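PDB 3SO6: Low density lipoprotein receptor adapter protein 1 from Rattus norvegicus, which acts as a clathrin-associated sorting adaptor for LDL receptor endocytosis, its phosphotyrosine-interaction (PTB) domain, the part described here, recognising the receptor's NPXY internalization motif. Local coordinates for residues A[44-56]-A[59-71]. Numbering follows the deposited sequence.
Sequences QKVTLKVSPRGII and DSLTSQLIENVSI
Asp-59 receives the amide of Gln-44 on OD1, through the anti lone pair: NE2 lies 2.8 Å away, the N-H...O angle is 176°, and OD1 sits in the amide plane. The contact is thus nearly linear, although amide and carboxylate are turned 43° apart. OD2 accepts Thr-62 N, which makes an Asx motif, and also Thr-62 OG1, from the opposite face of its plane. Replacing Asp-59 with an alanine removes both carboxylate oxygens, and the Gln-44 amide would probably lose its acceptor and the turn its hold on Thr-62. Next along, Ser-60 N donates to Lys-45 O (3.0 Å), from above the carbonyl plane. With OG anti to the carbonyl carbon, Ser-60 OG and Thr-47 OG1 are hydrogen-bonded at 2.8 Å, either able to donate; one water joins Lys-45 O, Asp-59 OD1 and Leu-61 N. Beyond the turn, Leu-65 CD1 presses tightly on Ile-56 CG2 (3.5 Å), the two side chains crossing at about a right angle. Ile-66 lays CD1 against Val-46 CG2 (3.7 Å), and with Glu-67 faces Leu-57 in a classic beta bulge. Asn-68 OD1 lies near Ile-56 CG1 (3.9 Å). Val-69 and Ile-55 form a hydrogen-bonded antiparallel pair, Val-69 N to Ile-55 O at 2.8 Å; both side chains reach Tyr-89. Ile-71 N bonds Arg-53 O, while its side chain packs over Pro-52 O and touches Ala-126 and the bound peptide. Axes of 54-56 and 65-70 at 172° fit an antiparallel hairpin; strands 44-51, 54-59 and outermost 65-70, adjacent in sequence order, make a meander of the PH-like PTB fold.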
loop_
_atom_site.group_PDB
_atom_site.type_symbol
_atom_site.label_atom_id
_atom_site.label_comp_id
_atom_site.label_asym_id
_atom_site.label_seq_id
_atom_site.Cartn_x
_atom_site.Cartn_y
_atom_site.Cartn_z
ATOM N N GLN A 44 -11.914 8.437 -6.148
ATOM C CA GLN A 44 -12.401 8.385 -4.738
ATOM C C GLN A 44 -11.306 8.897 -3.815
ATOM O O GLN A 44 -10.177 8.428 -3.884
ATOM C CB GLN A 44 -12.813 6.946 -4.415
ATOM C CG GLN A 44 -13.333 6.738 -2.957
ATOM C CD GLN A 44 -13.468 5.306 -2.608
ATOM O OE1 GLN A 44 -12.945 4.451 -3.312
ATOM N NE2 GLN A 44 -14.111 5.007 -1.476
ATOM N N LYS A 45 -11.656 9.817 -2.903
ATOM C CA LYS A 45 -10.729 10.312 -1.911
ATOM C C LYS A 45 -10.626 9.265 -0.789
ATOM O O LYS A 45 -11.656 8.828 -0.229
ATOM C CB LYS A 45 -11.195 11.680 -1.334
ATOM C CG LYS A 45 -11.192 12.717 -2.465
ATOM C CD LYS A 45 -11.433 14.160 -1.964
ATOM C CE LYS A 45 -11.302 15.236 -3.079
ATOM N NZ LYS A 45 -12.235 14.948 -4.248
ATOM N N VAL A 46 -9.416 8.802 -0.544
ATOM C CA VAL A 46 -9.215 7.828 0.483
ATOM C C VAL A 46 -8.148 8.283 1.452
ATOM O O VAL A 46 -7.135 8.851 1.017
ATOM C CB VAL A 46 -8.887 6.431 -0.164
ATOM C CG1 VAL A 46 -8.389 5.359 0.823
ATOM C CG2 VAL A 46 -10.061 5.934 -1.034
ATOM N N THR A 47 -8.337 7.965 2.731
ATOM C CA THR A 47 -7.361 8.228 3.780
ATOM C C THR A 47 -6.675 6.961 4.169
ATOM O O THR A 47 -7.289 5.924 4.291
ATOM C CB THR A 47 -8.101 8.854 4.997
ATOM O OG1 THR A 47 -8.668 10.076 4.503
ATOM C CG2 THR A 47 -7.188 9.106 6.133
ATOM N N LEU A 48 -5.343 7.023 4.198
ATOM C CA LEU A 48 -4.527 5.886 4.650
ATOM C C LEU A 48 -3.937 6.204 6.027
ATOM O O LEU A 48 -3.326 7.261 6.213
ATOM C CB LEU A 48 -3.293 5.674 3.752
ATOM C CG LEU A 48 -3.539 5.060 2.411
ATOM C CD1 LEU A 48 -4.415 6.004 1.487
ATOM C CD2 LEU A 48 -2.244 4.642 1.657
ATOM N N LYS A 49 -4.108 5.290 6.970
ATOM C CA LYS A 49 -3.462 5.415 8.290
ATOM C C LYS A 49 -2.493 4.238 8.406
ATOM O O LYS A 49 -2.900 3.028 8.468
ATOM C CB LYS A 49 -4.487 5.465 9.439
ATOM C CG LYS A 49 -3.779 5.814 10.796
ATOM C CD LYS A 49 -4.768 5.931 12.001
ATOM N N VAL A 50 -1.207 4.579 8.469
ATOM C CA VAL A 50 -0.114 3.558 8.382
ATOM C C VAL A 50 0.455 3.350 9.802
ATOM O O VAL A 50 0.823 4.361 10.432
ATOM C CB VAL A 50 1.004 4.109 7.438
ATOM C CG1 VAL A 50 2.141 3.126 7.393
ATOM C CG2 VAL A 50 0.419 4.396 6.055
ATOM N N SER A 51 0.523 2.109 10.254
ATOM C CA SER A 51 1.226 1.858 11.561
ATOM C C SER A 51 1.779 0.467 11.458
ATOM O O SER A 51 1.588 -0.216 10.443
ATOM C CB SER A 51 0.179 1.932 12.672
ATOM O OG SER A 51 -0.650 0.787 12.655
ATOM N N PRO A 52 2.482 0.002 12.499
ATOM C CA PRO A 52 3.034 -1.366 12.424
ATOM C C PRO A 52 1.915 -2.418 12.346
ATOM O O PRO A 52 2.220 -3.564 12.003
ATOM C CB PRO A 52 3.903 -1.479 13.723
ATOM C CG PRO A 52 4.196 -0.028 14.059
ATOM C CD PRO A 52 3.004 0.780 13.665
ATOM N N ARG A 53 0.670 -2.067 12.660
ATOM C CA ARG A 53 -0.478 -2.974 12.526
ATOM C C ARG A 53 -0.868 -3.255 11.084
ATOM O O ARG A 53 -1.463 -4.291 10.758
ATOM C CB ARG A 53 -1.680 -2.394 13.309
ATOM C CG ARG A 53 -1.402 -2.209 14.815
ATOM C CD ARG A 53 -2.673 -2.133 15.663
ATOM N NE ARG A 53 -3.577 -3.291 15.567
ATOM C CZ ARG A 53 -3.635 -4.297 16.460
ATOM N NH1 ARG A 53 -2.785 -4.383 17.484
ATOM N NH2 ARG A 53 -4.543 -5.242 16.321
ATOM N N GLY A 54 -0.532 -2.335 10.203
ATOM C CA GLY A 54 -0.992 -2.382 8.809
ATOM C C GLY A 54 -1.465 -1.042 8.287
ATOM O O GLY A 54 -1.049 -0.008 8.771
ATOM N N ILE A 55 -2.273 -1.088 7.227
ATOM C CA ILE A 55 -2.762 0.134 6.631
ATOM C C ILE A 55 -4.287 0.128 6.704
ATOM O O ILE A 55 -4.921 -0.849 6.276
ATOM C CB ILE A 55 -2.374 0.253 5.136
ATOM C CG1 ILE A 55 -0.865 0.322 4.985
ATOM C CG2 ILE A 55 -3.002 1.511 4.562
ATOM C CD1 ILE A 55 -0.362 0.223 3.535
ATOM N N ILE A 56 -4.831 1.170 7.329
ATOM C CA ILE A 56 -6.290 1.333 7.417
ATOM C C ILE A 56 -6.688 2.289 6.281
ATOM O O ILE A 56 -6.203 3.421 6.220
ATOM C CB ILE A 56 -6.819 1.877 8.739
ATOM C CG1 ILE A 56 -6.283 1.023 9.876
ATOM C CG2 ILE A 56 -8.294 1.752 8.806
ATOM C CD1 ILE A 56 -6.615 1.517 11.206
ATOM N N ASP A 59 -12.800 5.723 3.539
ATOM C CA ASP A 59 -13.371 6.592 2.550
ATOM C C ASP A 59 -13.267 7.985 3.205
ATOM O O ASP A 59 -13.814 8.200 4.324
ATOM C CB ASP A 59 -14.844 6.151 2.303
ATOM C CG ASP A 59 -15.542 7.049 1.400
ATOM O OD1 ASP A 59 -15.266 7.000 0.178
ATOM O OD2 ASP A 59 -16.346 7.832 1.936
ATOM N N SER A 60 -12.682 8.965 2.544
ATOM C CA SER A 60 -12.541 10.243 3.211
ATOM C C SER A 60 -13.866 10.989 3.447
ATOM O O SER A 60 -14.044 11.619 4.511
ATOM C CB SER A 60 -11.502 11.184 2.574
ATOM O OG SER A 60 -10.228 10.567 2.249
ATOM N N LEU A 61 -14.804 10.885 2.493
ATOM C CA LEU A 61 -16.093 11.599 2.644
ATOM C C LEU A 61 -16.870 11.100 3.877
ATOM O O LEU A 61 -17.405 11.903 4.678
ATOM C CB LEU A 61 -16.964 11.500 1.389
ATOM C CG LEU A 61 -16.386 12.145 0.160
ATOM C CD1 LEU A 61 -17.247 11.873 -1.080
ATOM C CD2 LEU A 61 -16.155 13.630 0.425
ATOM N N THR A 62 -16.957 9.781 4.039
ATOM C CA THR A 62 -17.853 9.211 5.036
ATOM C C THR A 62 -17.116 8.774 6.341
ATOM O O THR A 62 -17.777 8.440 7.347
ATOM C CB THR A 62 -18.506 7.941 4.497
ATOM O OG1 THR A 62 -17.495 7.013 4.129
ATOM C CG2 THR A 62 -19.348 8.208 3.258
ATOM N N SER A 63 -15.765 8.697 6.286
ATOM C CA SER A 63 -14.913 8.105 7.338
ATOM C C SER A 63 -15.276 6.653 7.478
ATOM O O SER A 63 -14.869 5.993 8.439
ATOM C CB SER A 63 -15.026 8.805 8.706
ATOM O OG SER A 63 -14.717 10.182 8.609
ATOM N N GLN A 64 -15.963 6.086 6.519
ATOM C CA GLN A 64 -16.307 4.623 6.635
ATOM C C GLN A 64 -15.069 3.771 6.286
ATOM O O GLN A 64 -14.298 4.066 5.305
ATOM C CB GLN A 64 -17.479 4.184 5.691
ATOM C CG GLN A 64 -18.948 4.500 6.132
ATOM C CD GLN A 64 -19.509 3.746 7.340
ATOM O OE1 GLN A 64 -20.295 4.313 8.092
ATOM N NE2 GLN A 64 -19.142 2.475 7.515
ATOM N N LEU A 65 -14.894 2.651 6.952
ATOM C CA LEU A 65 -13.836 1.722 6.612
ATOM C C LEU A 65 -14.015 1.136 5.227
ATOM O O LEU A 65 -15.097 0.732 4.889
ATOM C CB LEU A 65 -13.767 0.589 7.630
ATOM C CG LEU A 65 -12.620 -0.420 7.482
ATOM C CD1 LEU A 65 -11.285 0.285 7.792
ATOM C CD2 LEU A 65 -12.896 -1.635 8.456
ATOM N N ILE A 66 -12.939 1.163 4.450
ATOM C CA ILE A 66 -12.844 0.383 3.233
ATOM C C ILE A 66 -12.219 -0.972 3.521
ATOM O O ILE A 66 -12.802 -2.021 3.176
ATOM C CB ILE A 66 -12.098 1.187 2.069
ATOM C CG1 ILE A 66 -12.832 2.506 1.829
ATOM C CG2 ILE A 66 -11.862 0.339 0.770
ATOM C CD1 ILE A 66 -11.934 3.503 1.009
ATOM N N GLU A 67 -11.021 -0.933 4.146
ATOM C CA GLU A 67 -10.370 -2.171 4.470
ATOM C C GLU A 67 -9.296 -1.901 5.489
ATOM O O GLU A 67 -8.609 -0.912 5.388
ATOM C CB GLU A 67 -9.694 -2.759 3.197
ATOM C CG GLU A 67 -9.289 -4.180 3.431
ATOM C CD GLU A 67 -8.611 -4.881 2.267
ATOM O OE1 GLU A 67 -8.382 -4.280 1.189
ATOM O OE2 GLU A 67 -8.257 -6.074 2.469
ATOM N N ASN A 68 -9.211 -2.742 6.501
ATOM C CA ASN A 68 -8.011 -2.760 7.366
ATOM C C ASN A 68 -7.086 -3.853 6.838
ATOM O O ASN A 68 -7.440 -5.068 6.860
ATOM C CB ASN A 68 -8.451 -3.062 8.861
ATOM C CG ASN A 68 -7.278 -3.000 9.819
ATOM O OD1 ASN A 68 -6.100 -2.827 9.442
ATOM N ND2 ASN A 68 -7.589 -3.004 11.048
ATOM N N VAL A 69 -5.930 -3.449 6.298
ATOM C CA VAL A 69 -5.016 -4.369 5.669
ATOM C C VAL A 69 -3.955 -4.774 6.683
ATOM O O VAL A 69 -3.030 -3.970 6.976
ATOM C CB VAL A 69 -4.364 -3.727 4.429
ATOM C CG1 VAL A 69 -3.572 -4.772 3.667
ATOM C CG2 VAL A 69 -5.481 -3.126 3.502
ATOM N N SER A 70 -4.006 -6.016 7.165
ATOM C CA SER A 70 -3.026 -6.485 8.165
ATOM C C SER A 70 -1.631 -6.342 7.587
ATOM O O SER A 70 -1.361 -6.742 6.429
ATOM C CB SER A 70 -3.287 -7.960 8.461
ATOM O OG SER A 70 -2.251 -8.476 9.243
ATOM N N ILE A 71 -0.687 -5.937 8.431
ATOM C CA ILE A 71 0.733 -5.852 8.006
ATOM C C ILE A 71 1.221 -7.192 7.449
ATOM O O ILE A 71 2.051 -7.176 6.548
ATOM C CB ILE A 71 1.634 -5.354 9.232
ATOM C CG1 ILE A 71 2.921 -4.737 8.753
ATOM C CG2 ILE A 71 1.767 -6.479 10.328
ATOM C CD1 ILE A 71 2.809 -3.395 8.144
HETATM O O HOH W 1 -14.344 9.620 -0.203
HETATM O O HOH W 2 -8.254 11.888 0.707
HETATM O O HOH W 3 -5.331 -2.218 13.157
#